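Local coordinates for protein CRISPR-associated endoribonuclease Cse3 (Thermus thermophilus, PDB 2Y8Y) that binds CRISPR repeat RNA and cleaves it as an endoribonuclease, keeping hold of the processed crRNA, probably as part of the Cascade complex of antiviral defence, at residues 16-21 with 75-80; 99-104 with 182-187; 125-130 with 150-155. One frame throughout, in Å; residues are numbered along the deposited sequence.

Overall arrangement
The three contacts show how chemistry follows place in the fold. Contact 1 lies across the chain's centre from the other two, about 32 Å from contact 2 and 33 Å from contact 3, centre to centre; partly buried, with exposed residues among those that touch, it joins a helix start to a loop through one tyrosine ring and a water. Contacts 2 and 3 share a sheet, since strands 150-160 and 173-186 are neighbours in it. Contact 2 is buried and joins two strands by backbone hydrogen bonds, whereas contact 3, partly buried, lays helix 123-136 against the sheet with aliphatic groups and a salt bridge. These two touch where Leu-130 meets Phe-101 and Leu-103.

Contact 1 (16-21 with 75-80); sequences SRAARR and VLDEGY
With CG anti to its backbone N (chi1 180°), Tyr-80 directs CG toward the start of helix 17-24, where the torsion of Ser-16 (chi1 161°) brings OG to Ala-19 N. The ring meets the first turn of the helix along its CD1-CE1 side: CE1 lies 3.6 Å from Ala-19 CA, Ala-18 CB sits at the ring edge, 3.9 Å from Tyr-80 CD1, and Ala-19 CB rests over one face. Ser-16 is the N-cap. Its OG accepts from Ala-19 N at 2.9 Å, an almost straight bond (166°) that satisfies an amide of the first turn, and a water 2.8 Å from Ser-16 OG donates to Glu-78 O. This water ties the cap to the type II turn of residues 77-80, in which Gly-79 takes a positive phi. From the first residue of the turn, Asp-77 brings OD2 to 3.8 Å from Ala-18 CB. The phenol end belongs to another partner, Tyr-80 OH being hydrogen-bonded to Asp-22. Met-29 and Thr-32 touch Tyr-80, and Asn-13 bonds to its backbone, so the loop leading into strand 81-89 contacts helices 17-24 and 26-34 and the end of strand 5-12.

Contact 2 (99-104 with 182-187); sequences LRFRLR and GRLEVV
Phe-101 lays its ring against the backbone of Gly-182, and this pair sets the character of the contact between strands 98-110 and 173-186. One face of the ring carries Gly-182 N, 3.5 Å above the plane and offset toward the rim, while Phe-101 CE1 comes within 3.3 Å of Gly-182 C. Phe-101 has CG between its backbone N and carbonyl carbon (chi1 76°), which directs CG toward the neighbouring strand, where the ring then lies over Gly-182. Gly-182 has no side chain, and the ring lies directly on its backbone.

Next along the same face, Leu-184 also holds CG between N and carbonyl carbon, and its two methyls divide the work. CD2 lies 3.7 Å from Phe-101 CD1, the two side chains crossing obliquely, whereas Leu-184 CD1 packs 3.9 Å from Leu-99 CB. Leu-99 CD1 in turn meets Val-186 CG2 at 4.0 Å. On the other face, Arg-100 and Arg-183 form the non-hydrogen-bonded pair, their charged ends apart; Arg-183 makes a cation-pi contact with Trp-149.

Two antiparallel hydrogen-bonded pairs flank them. Leu-99 and Leu-184 exchange both bonds, with Leu-184 N 2.8 Å from Leu-99 O and nearly straight at 174°. Phe-101 and Gly-182 exchange the other two; Phe-101 N approaches Gly-182 O from above the carbonyl plane.

Both strands lie in the large antiparallel sheet, and Leu-141 and Val-150 also touch Phe-101. The chemistry implies a two-sided join: reciprocal backbone bonds satisfy the buried amides of both hydrogen-bonded pairs, an apolar face packs inward, and on the other face the guanidinium groups of Arg-100 and Arg-183 lie apart, which probably limits repulsion.

Contact 3 (125-130 with 150-155); sequences EKVAWL and VQILQD
Lys-126 and Asp-155 meet tip to tip, closing a salt bridge in which Lys-126 NZ lies 2.7 Å from Asp-155 OD2. The aspartate uses the syn lone pair of OD2, on the side of its other oxygen. Beyond CG the lysine chain is extended, which carries NZ from the helix to the strand; the CD and CE methylenes also lie near that oxygen, Lys-126 CE 3.6 Å from Asp-155 OD2.

Nearer the start of strand 150-160, the contact is aliphatic. Val-150 spreads two methyls: CG2, anti to the backbone N, meets Leu-130 CD2 at 3.7 Å, while CG1 lies 4.1 Å from Val-127 CG1. In both cases the side chains run past one another, oppositely directed. Ile-152 CD1 extends this patch to Val-127 CG2, at 4.3 Å. Val-127 and Leu-130 lie three positions apart and thus share one side of helix 123-136.

A second shell steadies these groups. Gln-176 NE2 is hydrogen-bonded to the other carboxylate oxygen, Asp-155 OD1, and Lys-126 NZ has a further weak bond to Lys-121 O. Phe-180 of strand 173-186 and Leu-103 of strand 98-110 touch Leu-130, while Val-178 touches Ile-152.

The contact therefore joins helix to sheet by two means, dispersion at one end and charge at the other. Because Lys-126 is buried, its pairing with Asp-155 probably helps to stabilise both charged forms.

Contact 1 (16-21 with 75-80)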
loop_
_atom_site.group_PDB
_atom_site.type_symbol
_atom_site.label_atom_id
_atom_site.label_comp_id
_atom_site.label_asym_id
_atom_site.label_seq_id
_atom_site.Cartn_x
_atom_site.Cartn_y
_atom_site.Cartn_z
ATOM N N SER A 16 -6.116 3.502 -23.457
ATOM C CA SER A 16 -7.264 2.703 -23.047
ATOM C C SER A 16 -8.243 3.508 -22.206
ATOM O O SER A 16 -7.864 4.090 -21.190
ATOM C CB SER A 16 -6.811 1.486 -22.246
ATOM O OG SER A 16 -7.894 0.967 -21.493
ATOM N N ARG A 17 -9.503 3.532 -22.625
ATOM C CA ARG A 17 -10.543 4.210 -21.859
ATOM C C ARG A 17 -10.689 3.589 -20.473
ATOM O O ARG A 17 -10.875 4.297 -19.484
ATOM C CB ARG A 17 -11.879 4.151 -22.595
ATOM C CG ARG A 17 -13.036 4.750 -21.815
ATOM C CD ARG A 17 -14.347 4.548 -22.548
ATOM N NE ARG A 17 -14.295 5.093 -23.900
ATOM C CZ ARG A 17 -15.296 5.027 -24.771
ATOM N NH1 ARG A 17 -16.435 4.436 -24.432
ATOM N NH2 ARG A 17 -15.159 5.551 -25.981
ATOM N N ALA A 18 -10.613 2.262 -20.423
ATOM C CA ALA A 18 -10.717 1.517 -19.172
ATOM C C ALA A 18 -9.588 1.895 -18.226
ATOM O O ALA A 18 -9.807 2.094 -17.030
ATOM C CB ALA A 18 -10.702 0.025 -19.446
ATOM N N ALA A 19 -8.378 1.987 -18.768
ATOM C CA ALA A 19 -7.223 2.376 -17.974
ATOM C C ALA A 19 -7.401 3.785 -17.413
ATOM O O ALA A 19 -7.178 4.014 -16.225
ATOM C CB ALA A 19 -5.948 2.278 -18.800
ATOM N N ARG A 20 -7.814 4.725 -18.262
ATOM C CA ARG A 20 -8.023 6.104 -17.819
ATOM C C ARG A 20 -9.113 6.185 -16.752
ATOM O O ARG A 20 -9.002 6.943 -15.790
ATOM C CB ARG A 20 -8.357 7.017 -19.002
ATOM C CG ARG A 20 -7.212 7.205 -19.978
ATOM C CD ARG A 20 -7.532 8.312 -20.972
ATOM N NE ARG A 20 -8.820 8.100 -21.625
ATOM C CZ ARG A 20 -8.972 7.512 -22.807
ATOM N NH1 ARG A 20 -7.914 7.071 -23.473
ATOM N NH2 ARG A 20 -10.183 7.362 -23.326
ATOM N N ARG A 21 -10.161 5.384 -16.921
ATOM C CA ARG A 21 -11.243 5.316 -15.942
ATOM C C ARG A 21 -10.733 4.875 -14.572
ATOM O O ARG A 21 -11.014 5.513 -13.559
ATOM C CB ARG A 21 -12.316 4.339 -16.413
ATOM C CG ARG A 21 -13.411 4.085 -15.392
ATOM C CD ARG A 21 -14.113 2.770 -15.678
ATOM N NE ARG A 21 -13.194 1.639 -15.570
ATOM C CZ ARG A 21 -13.271 0.534 -16.302
ATOM N NH1 ARG A 21 -14.230 0.402 -17.212
ATOM N NH2 ARG A 21 -12.387 -0.439 -16.128
ATOM N N VAL A 75 -7.336 -11.626 -16.766
ATOM C CA VAL A 75 -8.627 -10.981 -16.537
ATOM C C VAL A 75 -8.676 -9.562 -17.084
ATOM O O VAL A 75 -9.755 -9.010 -17.291
ATOM C CB VAL A 75 -8.995 -10.939 -15.036
ATOM C CG1 VAL A 75 -9.082 -12.351 -14.477
ATOM C CG2 VAL A 75 -7.988 -10.096 -14.244
ATOM N N LEU A 76 -7.509 -8.970 -17.318
ATOM C CA LEU A 76 -7.446 -7.592 -17.798
ATOM C C LEU A 76 -7.911 -7.473 -19.239
ATOM O O LEU A 76 -7.759 -8.404 -20.036
ATOM C CB LEU A 76 -6.027 -7.045 -17.691
ATOM C CG LEU A 76 -5.453 -6.961 -16.281
ATOM C CD1 LEU A 76 -4.015 -6.466 -16.313
ATOM C CD2 LEU A 76 -6.315 -6.064 -15.386
ATOM N N ASP A 77 -8.465 -6.314 -19.576
ATOM C CA ASP A 77 -8.862 -6.043 -20.952
ATOM C C ASP A 77 -7.637 -5.991 -21.844
ATOM O O ASP A 77 -6.558 -5.597 -21.405
ATOM C CB ASP A 77 -9.588 -4.697 -21.056
ATOM C CG ASP A 77 -10.901 -4.671 -20.304
ATOM O OD1 ASP A 77 -11.333 -5.730 -19.804
ATOM O OD2 ASP A 77 -11.510 -3.584 -20.224
ATOM N N GLU A 78 -7.800 -6.369 -23.107
ATOM C CA GLU A 78 -6.719 -6.190 -24.062
ATOM C C GLU A 78 -6.401 -4.703 -24.180
ATOM O O GLU A 78 -7.302 -3.869 -24.236
ATOM C CB GLU A 78 -7.089 -6.774 -25.430
ATOM C CG GLU A 78 -7.237 -8.286 -25.428
ATOM C CD GLU A 78 -6.008 -8.990 -24.879
ATOM O OE1 GLU A 78 -4.905 -8.407 -24.947
ATOM O OE2 GLU A 78 -6.144 -10.125 -24.373
ATOM N N GLY A 79 -5.114 -4.375 -24.195
ATOM C CA GLY A 79 -4.688 -2.996 -24.338
ATOM C C GLY A 79 -4.739 -2.182 -23.057
ATOM O O GLY A 79 -4.334 -1.021 -23.050
ATOM N N TYR A 80 -5.223 -2.786 -21.973
ATOM C CA TYR A 80 -5.348 -2.097 -20.687
ATOM C C TYR A 80 -3.986 -1.738 -20.107
ATOM O O TYR A 80 -3.744 -0.591 -19.717
ATOM C CB TYR A 80 -6.129 -2.964 -19.695
ATOM C CG TYR A 80 -6.322 -2.371 -18.314
ATOM C CD1 TYR A 80 -7.415 -1.562 -18.031
ATOM C CD2 TYR A 80 -5.430 -2.649 -17.284
ATOM C CE1 TYR A 80 -7.606 -1.031 -16.762
ATOM C CE2 TYR A 80 -5.613 -2.125 -16.015
ATOM C CZ TYR A 80 -6.701 -1.315 -15.764
ATOM O OH TYR A 80 -6.880 -0.796 -14.500
HETATM O O HOH W 1 -8.320 -1.508 -22.696
#

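Contact 2 (99-104 with 182-187)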
loop_
_atom_site.group_PDB
_atom_site.type_symbol
_atom_site.label_atom_id
_atom_site.label_comp_id
_atom_site.label_asym_id
_atom_site.label_seq_id
_atom_site.Cartn_x
_atom_site.Cartn_y
_atom_site.Cartn_z
ATOM N N LEU A 99 16.134 -1.226 6.194
ATOM C CA LEU A 99 15.454 -1.223 4.904
ATOM C C LEU A 99 14.954 0.167 4.566
ATOM O O LEU A 99 14.529 0.905 5.446
ATOM C CB LEU A 99 14.254 -2.168 4.940
ATOM C CG LEU A 99 14.574 -3.627 5.259
ATOM C CD1 LEU A 99 13.299 -4.366 5.587
ATOM C CD2 LEU A 99 15.323 -4.267 4.084
ATOM N N ARG A 100 14.986 0.521 3.286
ATOM C CA ARG A 100 14.231 1.683 2.826
ATOM C C ARG A 100 12.772 1.295 2.705
ATOM O O ARG A 100 12.437 0.125 2.484
ATOM C CB ARG A 100 14.746 2.151 1.464
ATOM C CG ARG A 100 16.208 2.550 1.452
ATOM C CD ARG A 100 16.689 2.883 0.030
ATOM N NE ARG A 100 16.818 1.691 -0.804
ATOM C CZ ARG A 100 15.937 1.310 -1.726
ATOM N NH1 ARG A 100 14.848 2.030 -1.954
ATOM N NH2 ARG A 100 16.151 0.205 -2.431
ATOM N N PHE A 101 11.886 2.271 2.851
ATOM C CA PHE A 101 10.466 1.988 2.685
ATOM C C PHE A 101 9.726 3.113 1.979
ATOM O O PHE A 101 10.173 4.268 1.955
ATOM C CB PHE A 101 9.790 1.705 4.029
ATOM C CG PHE A 101 9.538 2.943 4.849
ATOM C CD1 PHE A 101 10.517 3.439 5.695
ATOM C CD2 PHE A 101 8.328 3.621 4.750
ATOM C CE1 PHE A 101 10.304 4.601 6.438
ATOM C CE2 PHE A 101 8.103 4.788 5.488
ATOM C CZ PHE A 101 9.083 5.277 6.335
ATOM N N ARG A 102 8.589 2.744 1.407
ATOM C CA ARG A 102 7.646 3.689 0.833
ATOM C C ARG A 102 6.257 3.236 1.254
ATOM O O ARG A 102 5.953 2.034 1.243
ATOM C CB ARG A 102 7.777 3.698 -0.692
ATOM C CG ARG A 102 6.807 4.639 -1.402
ATOM C CD ARG A 102 7.091 4.735 -2.892
ATOM N NE ARG A 102 8.328 5.475 -3.127
ATOM C CZ ARG A 102 8.399 6.658 -3.736
ATOM N NH1 ARG A 102 7.303 7.246 -4.196
ATOM N NH2 ARG A 102 9.575 7.247 -3.906
ATOM N N LEU A 103 5.422 4.195 1.659
ATOM C CA LEU A 103 4.065 3.882 2.084
ATOM C C LEU A 103 3.162 5.056 1.801
ATOM O O LEU A 103 3.365 6.145 2.353
ATOM C CB LEU A 103 3.997 3.574 3.585
ATOM C CG LEU A 103 2.586 3.498 4.194
ATOM C CD1 LEU A 103 1.781 2.342 3.556
ATOM C CD2 LEU A 103 2.657 3.356 5.731
ATOM N N ARG A 104 2.156 4.832 0.962
ATOM C CA ARG A 104 1.118 5.826 0.747
ATOM C C ARG A 104 -0.052 5.441 1.637
ATOM O O ARG A 104 -0.628 4.368 1.466
ATOM C CB ARG A 104 0.675 5.829 -0.716
ATOM C CG ARG A 104 -0.012 7.133 -1.107
ATOM C CD ARG A 104 -0.567 7.091 -2.528
ATOM N NE ARG A 104 -0.925 8.430 -2.976
ATOM C CZ ARG A 104 -1.557 8.694 -4.110
ATOM N NH1 ARG A 104 -1.926 7.702 -4.913
ATOM N NH2 ARG A 104 -1.829 9.955 -4.431
ATOM N N GLY A 182 11.248 6.617 3.654
ATOM C CA GLY A 182 12.287 6.751 4.647
ATOM C C GLY A 182 13.081 5.480 4.835
ATOM O O GLY A 182 13.169 4.646 3.934
ATOM N N ARG A 183 13.678 5.364 6.013
ATOM C CA ARG A 183 14.459 4.178 6.357
ATOM C C ARG A 183 13.990 3.660 7.706
ATOM O O ARG A 183 13.710 4.422 8.635
ATOM C CB ARG A 183 15.958 4.497 6.386
ATOM C CG ARG A 183 16.530 4.864 5.038
ATOM C CD ARG A 183 18.023 5.159 5.120
ATOM N NE ARG A 183 18.827 3.973 5.431
ATOM C CZ ARG A 183 19.631 3.870 6.487
ATOM N NH1 ARG A 183 19.738 4.877 7.342
ATOM N NH2 ARG A 183 20.328 2.762 6.687
ATOM N N LEU A 184 13.886 2.348 7.798
ATOM C CA LEU A 184 13.432 1.707 9.020
ATOM C C LEU A 184 14.290 0.496 9.349
ATOM O O LEU A 184 15.167 0.101 8.571
ATOM C CB LEU A 184 11.947 1.341 8.932
ATOM C CG LEU A 184 11.492 0.437 7.778
ATOM C CD1 LEU A 184 12.052 -0.975 7.918
ATOM C CD2 LEU A 184 9.973 0.386 7.712
ATOM N N GLU A 185 14.058 -0.077 10.521
ATOM C CA GLU A 185 14.680 -1.349 10.866
ATOM C C GLU A 185 13.626 -2.357 11.296
ATOM O O GLU A 185 12.557 -1.989 11.807
ATOM C CB GLU A 185 15.747 -1.182 11.951
ATOM C CG GLU A 185 15.229 -0.645 13.265
ATOM C CD GLU A 185 16.297 -0.647 14.350
ATOM O OE1 GLU A 185 17.218 -1.486 14.283
ATOM O OE2 GLU A 185 16.203 0.184 15.272
ATOM N N VAL A 186 13.938 -3.629 11.086
ATOM C CA VAL A 186 13.117 -4.735 11.558
ATOM C C VAL A 186 13.390 -4.943 13.043
ATOM O O VAL A 186 14.544 -5.044 13.468
ATOM C CB VAL A 186 13.482 -6.017 10.804
ATOM C CG1 VAL A 186 12.700 -7.222 11.352
ATOM C CG2 VAL A 186 13.244 -5.821 9.329
ATOM N N VAL A 187 12.326 -4.985 13.838
ATOM C CA VAL A 187 12.467 -5.220 15.269
ATOM C C VAL A 187 12.056 -6.647 15.608
ATOM O O VAL A 187 12.810 -7.396 16.238
ATOM C CB VAL A 187 11.638 -4.178 16.061
ATOM C CG1 VAL A 187 11.692 -4.461 17.562
ATOM C CG2 VAL A 187 12.163 -2.796 15.779
#

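Contact 3 (125-130 with 150-155)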
loop_
_atom_site.group_PDB
_atom_site.type_symbol
_atom_site.label_atom_id
_atom_site.label_comp_id
_atom_site.label_asym_id
_atom_site.label_seq_id
_atom_site.Cartn_x
_atom_site.Cartn_y
_atom_site.Cartn_z
ATOM N N GLU A 125 1.394 15.028 13.451
ATOM C CA GLU A 125 0.485 13.935 13.791
ATOM C C GLU A 125 0.654 12.786 12.802
ATOM O O GLU A 125 0.601 11.606 13.182
ATOM C CB GLU A 125 -0.966 14.419 13.791
ATOM C CG GLU A 125 -1.297 15.306 14.981
ATOM C CD GLU A 125 -2.577 16.087 14.812
ATOM O OE1 GLU A 125 -3.094 16.205 13.682
ATOM O OE2 GLU A 125 -3.064 16.624 15.831
ATOM N N LYS A 126 0.863 13.122 11.530
ATOM C CA LYS A 126 1.025 12.112 10.489
ATOM C C LYS A 126 2.293 11.282 10.689
ATOM O O LYS A 126 2.246 10.051 10.588
ATOM C CB LYS A 126 1.006 12.771 9.111
ATOM C CG LYS A 126 -0.368 13.321 8.760
ATOM C CD LYS A 126 -0.351 14.364 7.667
ATOM C CE LYS A 126 -1.769 14.799 7.350
ATOM N NZ LYS A 126 -1.789 15.993 6.482
ATOM N N VAL A 127 3.401 11.951 11.008
ATOM C CA VAL A 127 4.657 11.261 11.317
ATOM C C VAL A 127 4.543 10.418 12.591
ATOM O O VAL A 127 5.008 9.277 12.627
ATOM C CB VAL A 127 5.833 12.242 11.410
ATOM C CG1 VAL A 127 7.074 11.534 11.941
ATOM C CG2 VAL A 127 6.115 12.830 10.032
ATOM N N ALA A 128 3.903 10.953 13.626
ATOM C CA ALA A 128 3.719 10.191 14.860
ATOM C C ALA A 128 2.887 8.938 14.605
ATOM O O ALA A 128 3.154 7.869 15.168
ATOM C CB ALA A 128 3.079 11.065 15.947
ATOM N N TRP A 129 1.865 9.078 13.769
ATOM C CA TRP A 129 1.034 7.951 13.395
ATOM C C TRP A 129 1.897 6.881 12.718
ATOM O O TRP A 129 1.837 5.700 13.076
ATOM C CB TRP A 129 -0.085 8.417 12.459
ATOM C CG TRP A 129 -0.992 7.313 11.949
ATOM C CD1 TRP A 129 -2.117 6.852 12.563
ATOM C CD2 TRP A 129 -0.868 6.568 10.731
ATOM N NE1 TRP A 129 -2.703 5.866 11.811
ATOM C CE2 TRP A 129 -1.957 5.674 10.672
ATOM C CE3 TRP A 129 0.068 6.558 9.684
ATOM C CZ2 TRP A 129 -2.147 4.776 9.619
ATOM C CZ3 TRP A 129 -0.126 5.664 8.619
ATOM C CH2 TRP A 129 -1.225 4.788 8.603
ATOM N N LEU A 130 2.703 7.283 11.740
ATOM C CA LEU A 130 3.564 6.322 11.046
ATOM C C LEU A 130 4.469 5.619 12.054
ATOM O O LEU A 130 4.624 4.400 12.005
ATOM C CB LEU A 130 4.415 7.031 9.999
ATOM C CG LEU A 130 5.407 6.119 9.279
ATOM C CD1 LEU A 130 4.691 5.110 8.369
ATOM C CD2 LEU A 130 6.320 7.009 8.495
ATOM N N VAL A 150 12.362 10.008 7.859
ATOM C CA VAL A 150 11.171 9.913 7.038
ATOM C C VAL A 150 10.882 11.256 6.391
ATOM O O VAL A 150 11.114 12.303 6.988
ATOM C CB VAL A 150 9.942 9.444 7.827
ATOM C CG1 VAL A 150 9.550 10.468 8.897
ATOM C CG2 VAL A 150 8.781 9.164 6.868
ATOM N N GLN A 151 10.402 11.199 5.156
ATOM C CA GLN A 151 9.959 12.381 4.429
ATOM C C GLN A 151 8.513 12.178 4.033
ATOM O O GLN A 151 8.098 11.042 3.726
ATOM C CB GLN A 151 10.719 12.556 3.106
ATOM C CG GLN A 151 12.222 12.373 3.116
ATOM C CD GLN A 151 12.759 12.151 1.705
ATOM O OE1 GLN A 151 12.891 11.013 1.251
ATOM N NE2 GLN A 151 13.045 13.243 0.996
ATOM N N ILE A 152 7.753 13.269 3.985
ATOM C CA ILE A 152 6.462 13.257 3.309
ATOM C C ILE A 152 6.671 13.829 1.910
ATOM O O ILE A 152 6.971 15.001 1.756
ATOM C CB ILE A 152 5.387 14.028 4.092
ATOM C CG1 ILE A 152 5.110 13.325 5.423
ATOM C CG2 ILE A 152 4.103 14.079 3.284
ATOM C CD1 ILE A 152 4.202 14.101 6.358
ATOM N N LEU A 153 6.541 12.966 0.908
ATOM C CA LEU A 153 6.796 13.353 -0.481
ATOM C C LEU A 153 5.599 14.016 -1.136
ATOM O O LEU A 153 5.748 14.780 -2.086
ATOM C CB LEU A 153 7.157 12.122 -1.307
ATOM C CG LEU A 153 8.380 11.307 -0.890
ATOM C CD1 LEU A 153 8.596 10.181 -1.889
ATOM C CD2 LEU A 153 9.600 12.190 -0.793
ATOM N N GLN A 154 4.416 13.677 -0.652
ATOM C CA GLN A 154 3.173 14.160 -1.241
ATOM C C GLN A 154 2.112 14.057 -0.176
ATOM O O GLN A 154 2.091 13.112 0.612
ATOM C CB GLN A 154 2.771 13.295 -2.449
ATOM C CG GLN A 154 1.567 13.868 -3.205
ATOM C CD GLN A 154 1.005 12.919 -4.226
ATOM O OE1 GLN A 154 0.779 11.751 -3.937
ATOM N NE2 GLN A 154 0.782 13.414 -5.439
ATOM N N ASP A 155 1.240 15.049 -0.133
ATOM C CA ASP A 155 0.113 15.038 0.777
ATOM C C ASP A 155 -1.038 15.612 -0.024
ATOM O O ASP A 155 -1.060 16.815 -0.344
ATOM C CB ASP A 155 0.430 15.880 2.007
ATOM C CG ASP A 155 -0.564 15.694 3.130
ATOM O OD1 ASP A 155 -1.742 15.428 2.844
ATOM O OD2 ASP A 155 -0.156 15.835 4.307
#